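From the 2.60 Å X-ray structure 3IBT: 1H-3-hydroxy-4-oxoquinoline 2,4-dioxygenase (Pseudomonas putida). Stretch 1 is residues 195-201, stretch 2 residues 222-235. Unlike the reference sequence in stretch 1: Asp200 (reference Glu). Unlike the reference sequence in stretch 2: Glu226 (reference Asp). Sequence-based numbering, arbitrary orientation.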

# COMPACT_ATOMS: atom_id res chain seq x y z
N PRO A 195 -0.04 -12.92 -2.18
CA PRO A 195 -0.47 -11.98 -3.20
C PRO A 195 -0.63 -12.62 -4.57
O PRO A 195 -1.62 -12.38 -5.23
CB PRO A 195 0.64 -10.98 -3.22
CG PRO A 195 1.10 -10.94 -1.86
CD PRO A 195 0.96 -12.31 -1.29
N LEU A 196 0.32 -13.42 -5.04
CA LEU A 196 0.16 -14.03 -6.36
C LEU A 196 -1.11 -14.89 -6.53
O LEU A 196 -1.75 -14.84 -7.59
CB LEU A 196 1.39 -14.85 -6.74
CG LEU A 196 2.58 -13.97 -7.07
CD1 LEU A 196 3.83 -14.81 -6.76
CD2 LEU A 196 2.53 -13.42 -8.53
N ASP A 197 -1.44 -15.69 -5.51
CA ASP A 197 -2.64 -16.50 -5.53
C ASP A 197 -3.86 -15.63 -5.42
O ASP A 197 -4.84 -15.83 -6.13
CB ASP A 197 -2.66 -17.49 -4.37
CG ASP A 197 -1.61 -18.57 -4.51
OD1 ASP A 197 -0.73 -18.45 -5.38
OD2 ASP A 197 -1.66 -19.58 -3.76
N ARG A 198 -3.82 -14.68 -4.51
CA ARG A 198 -4.91 -13.70 -4.45
C ARG A 198 -5.30 -13.23 -5.86
O ARG A 198 -6.45 -13.40 -6.27
CB ARG A 198 -4.49 -12.53 -3.55
CG ARG A 198 -5.44 -11.39 -3.49
CD ARG A 198 -6.80 -11.88 -3.24
NE ARG A 198 -7.73 -10.83 -2.83
CZ ARG A 198 -8.95 -10.72 -3.33
NH1 ARG A 198 -9.77 -9.76 -2.91
NH2 ARG A 198 -9.35 -11.57 -4.27
N MSE A 199 -4.33 -12.69 -6.59
CA MSE A 199 -4.52 -12.04 -7.88
C MSE A 199 -4.97 -13.04 -8.92
O MSE A 199 -5.91 -12.80 -9.69
CB MSE A 199 -3.23 -11.32 -8.32
CG MSE A 199 -2.90 -10.05 -7.51
SE MSE A 199 -1.25 -8.99 -7.97
CE MSE A 199 0.19 -10.25 -7.39
N ASP A 200 -4.31 -14.19 -8.92
CA ASP A 200 -4.64 -15.25 -9.84
C ASP A 200 -6.11 -15.74 -9.68
O ASP A 200 -6.66 -16.40 -10.55
CB ASP A 200 -3.61 -16.36 -9.64
CG ASP A 200 -3.28 -17.13 -10.95
OD1 ASP A 200 -3.98 -16.92 -11.99
OD2 ASP A 200 -2.31 -17.97 -10.94
N SER A 201 -6.77 -15.37 -8.58
CA SER A 201 -8.10 -15.89 -8.32
C SER A 201 -9.18 -14.86 -8.52
O SER A 201 -10.35 -15.12 -8.22
CB SER A 201 -8.19 -16.45 -6.91
OG SER A 201 -8.35 -15.39 -5.99
N GLN A 222 13.62 -12.50 -10.54
CA GLN A 222 13.41 -13.50 -11.57
C GLN A 222 12.01 -14.14 -11.50
O GLN A 222 11.38 -14.44 -12.53
CB GLN A 222 14.47 -14.57 -11.41
CG GLN A 222 14.64 -15.47 -12.58
CD GLN A 222 14.70 -14.73 -13.89
OE1 GLN A 222 13.88 -14.97 -14.75
NE2 GLN A 222 15.69 -13.85 -14.05
N LEU A 223 11.53 -14.39 -10.29
CA LEU A 223 10.20 -14.92 -10.11
C LEU A 223 9.14 -14.04 -10.78
O LEU A 223 8.14 -14.54 -11.26
CB LEU A 223 9.87 -15.03 -8.61
CG LEU A 223 8.44 -15.47 -8.28
CD1 LEU A 223 8.40 -16.99 -8.11
CD2 LEU A 223 7.78 -14.74 -7.06
N GLN A 224 9.35 -12.73 -10.82
CA GLN A 224 8.27 -11.91 -11.36
C GLN A 224 8.38 -11.90 -12.86
O GLN A 224 7.37 -12.02 -13.57
CB GLN A 224 8.22 -10.50 -10.78
CG GLN A 224 7.82 -10.48 -9.30
CD GLN A 224 7.77 -9.06 -8.73
OE1 GLN A 224 8.71 -8.61 -8.08
NE2 GLN A 224 6.68 -8.33 -9.00
N LEU A 225 9.60 -11.77 -13.34
CA LEU A 225 9.83 -11.79 -14.78
C LEU A 225 9.17 -12.99 -15.36
O LEU A 225 8.55 -12.92 -16.43
CB LEU A 225 11.31 -11.79 -15.06
CG LEU A 225 11.86 -10.43 -15.49
CD1 LEU A 225 11.09 -9.19 -14.89
CD2 LEU A 225 13.32 -10.41 -15.12
N GLU A 226 9.22 -14.07 -14.58
CA GLU A 226 8.63 -15.35 -14.96
C GLU A 226 7.13 -15.45 -14.80
O GLU A 226 6.47 -15.97 -15.68
CB GLU A 226 9.33 -16.51 -14.26
CG GLU A 226 10.69 -16.85 -14.87
CD GLU A 226 11.40 -17.86 -14.00
OE1 GLU A 226 10.98 -17.97 -12.82
OE2 GLU A 226 12.33 -18.57 -14.48
N PHE A 227 6.58 -14.94 -13.70
CA PHE A 227 5.15 -14.90 -13.58
C PHE A 227 4.56 -14.15 -14.73
O PHE A 227 3.58 -14.59 -15.36
CB PHE A 227 4.73 -14.21 -12.32
CG PHE A 227 3.30 -14.42 -12.01
CD1 PHE A 227 2.39 -13.35 -12.07
CD2 PHE A 227 2.84 -15.71 -11.69
CE1 PHE A 227 1.03 -13.57 -11.79
CE2 PHE A 227 1.47 -15.94 -11.40
CZ PHE A 227 0.58 -14.88 -11.45
N ALA A 228 5.18 -13.01 -15.02
CA ALA A 228 4.73 -12.12 -16.08
C ALA A 228 4.81 -12.76 -17.47
O ALA A 228 4.01 -12.46 -18.37
CB ALA A 228 5.49 -10.87 -16.03
N ALA A 229 5.76 -13.66 -17.67
CA ALA A 229 5.89 -14.29 -18.97
C ALA A 229 4.74 -15.28 -19.18
O ALA A 229 4.45 -15.70 -20.30
CB ALA A 229 7.21 -14.97 -19.06
N GLY A 230 4.09 -15.64 -18.08
CA GLY A 230 2.95 -16.57 -18.11
C GLY A 230 1.58 -15.91 -17.96
O GLY A 230 0.55 -16.50 -18.28
N HIS A 231 1.54 -14.67 -17.47
CA HIS A 231 0.30 -14.06 -17.12
C HIS A 231 0.30 -12.61 -17.58
O HIS A 231 0.77 -11.74 -16.83
CB HIS A 231 0.23 -14.08 -15.62
CG HIS A 231 0.14 -15.46 -15.04
ND1 HIS A 231 -1.06 -16.13 -14.90
CD2 HIS A 231 1.09 -16.29 -14.56
CE1 HIS A 231 -0.85 -17.30 -14.35
NE2 HIS A 231 0.45 -17.42 -14.13
N SER A 232 -0.22 -12.30 -18.79
CA SER A 232 -0.02 -10.94 -19.35
C SER A 232 -0.82 -9.75 -18.75
O SER A 232 -0.72 -8.60 -19.20
CB SER A 232 -0.03 -10.94 -20.90
OG SER A 232 -1.23 -11.49 -21.41
N TRP A 233 -1.56 -10.03 -17.68
CA TRP A 233 -2.19 -8.99 -16.90
C TRP A 233 -1.20 -8.49 -15.83
O TRP A 233 -1.56 -7.59 -15.04
CB TRP A 233 -3.47 -9.52 -16.24
CG TRP A 233 -3.27 -10.79 -15.48
CD1 TRP A 233 -3.42 -12.06 -15.97
CD2 TRP A 233 -2.86 -10.93 -14.12
NE1 TRP A 233 -3.13 -12.99 -14.99
CE2 TRP A 233 -2.78 -12.33 -13.84
CE3 TRP A 233 -2.56 -10.03 -13.10
CZ2 TRP A 233 -2.41 -12.84 -12.60
CZ3 TRP A 233 -2.19 -10.55 -11.84
CH2 TRP A 233 -2.13 -11.94 -11.61
N PHE A 234 0.03 -9.06 -15.82
CA PHE A 234 1.05 -8.72 -14.80
C PHE A 234 2.27 -8.01 -15.42
O PHE A 234 2.75 -8.36 -16.51
CB PHE A 234 1.41 -9.94 -13.93
CG PHE A 234 2.20 -9.61 -12.68
CD1 PHE A 234 1.59 -9.05 -11.57
CD2 PHE A 234 3.54 -9.91 -12.59
CE1 PHE A 234 2.33 -8.73 -10.42
CE2 PHE A 234 4.26 -9.61 -11.42
CZ PHE A 234 3.66 -9.02 -10.35
N HIS A 235 2.74 -6.99 -14.71
CA HIS A 235 3.69 -6.02 -15.20
C HIS A 235 4.57 -5.57 -14.03
O HIS A 235 4.32 -4.52 -13.39
CB HIS A 235 2.95 -4.80 -15.76
CG HIS A 235 1.97 -5.12 -16.84
ND1 HIS A 235 2.35 -5.51 -18.10
CD2 HIS A 235 0.62 -5.10 -16.85
CE1 HIS A 235 1.28 -5.73 -18.84
NE2 HIS A 235 0.22 -5.50 -18.10

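What forms the apolar centre of the contact? Leu196, buried on the short helix, sets its CD2 methyl over one face of the Phe227 ring. Leu196 CD2 lies 3.5 Å from Phe227 CD1 and sits almost on the ring normal, a CH-pi contact. The CA-to-CB bond of Leu196 points sideways, but chi1 in m and chi2 in t bring the end of the chain nearer to the second stretch. The other methyl, Leu196 CD1, packs against Leu223 CD2 at 4.0 Å. Leu223 precedes Phe227 by one helical turn, so a single branched side chain can touch both.

How does the contact continue beyond the helix of stretch 2? A type I turn from His231 to Phe234, closed by the hydrogen bond from Phe234 N to His231 O at 3.0 Å, brings Trp233 and Phe234 into reach of the first helix. There they meet Met199, a selenomethionine. Met199 CB lies 3.5 Å from Trp233 CH2, while Met199 CE reaches Phe234 CE1 at 4.0 Å. A long, unbranched side chain suits this place, because it can run from the Trp233 ring at its CB to the Phe234 ring at its CE.

What lies at the polar edge? Asp200, exposed and different from the reference sequence, points its CA-to-CB bond sideways, but its carboxylate end comes nearer and approaches two rings: Asp200 OD2 is 4.3 Å from Phe227 CZ, near the plane of that ring, and 3.8 Å from His231 CE1. Neither approach is a hydrogen bond. The exposed position leaves the charged group accessible to solvent.

What, then, holds the stretches together? No hydrogen bond crosses between them, and the 367 Å² of buried surface is joined chiefly by apolar packing. The two helices run nearly parallel, at 13°, but their axes come no closer than 13.2 Å, a gap filled chiefly by Leu196 packing against Leu223 and Phe227.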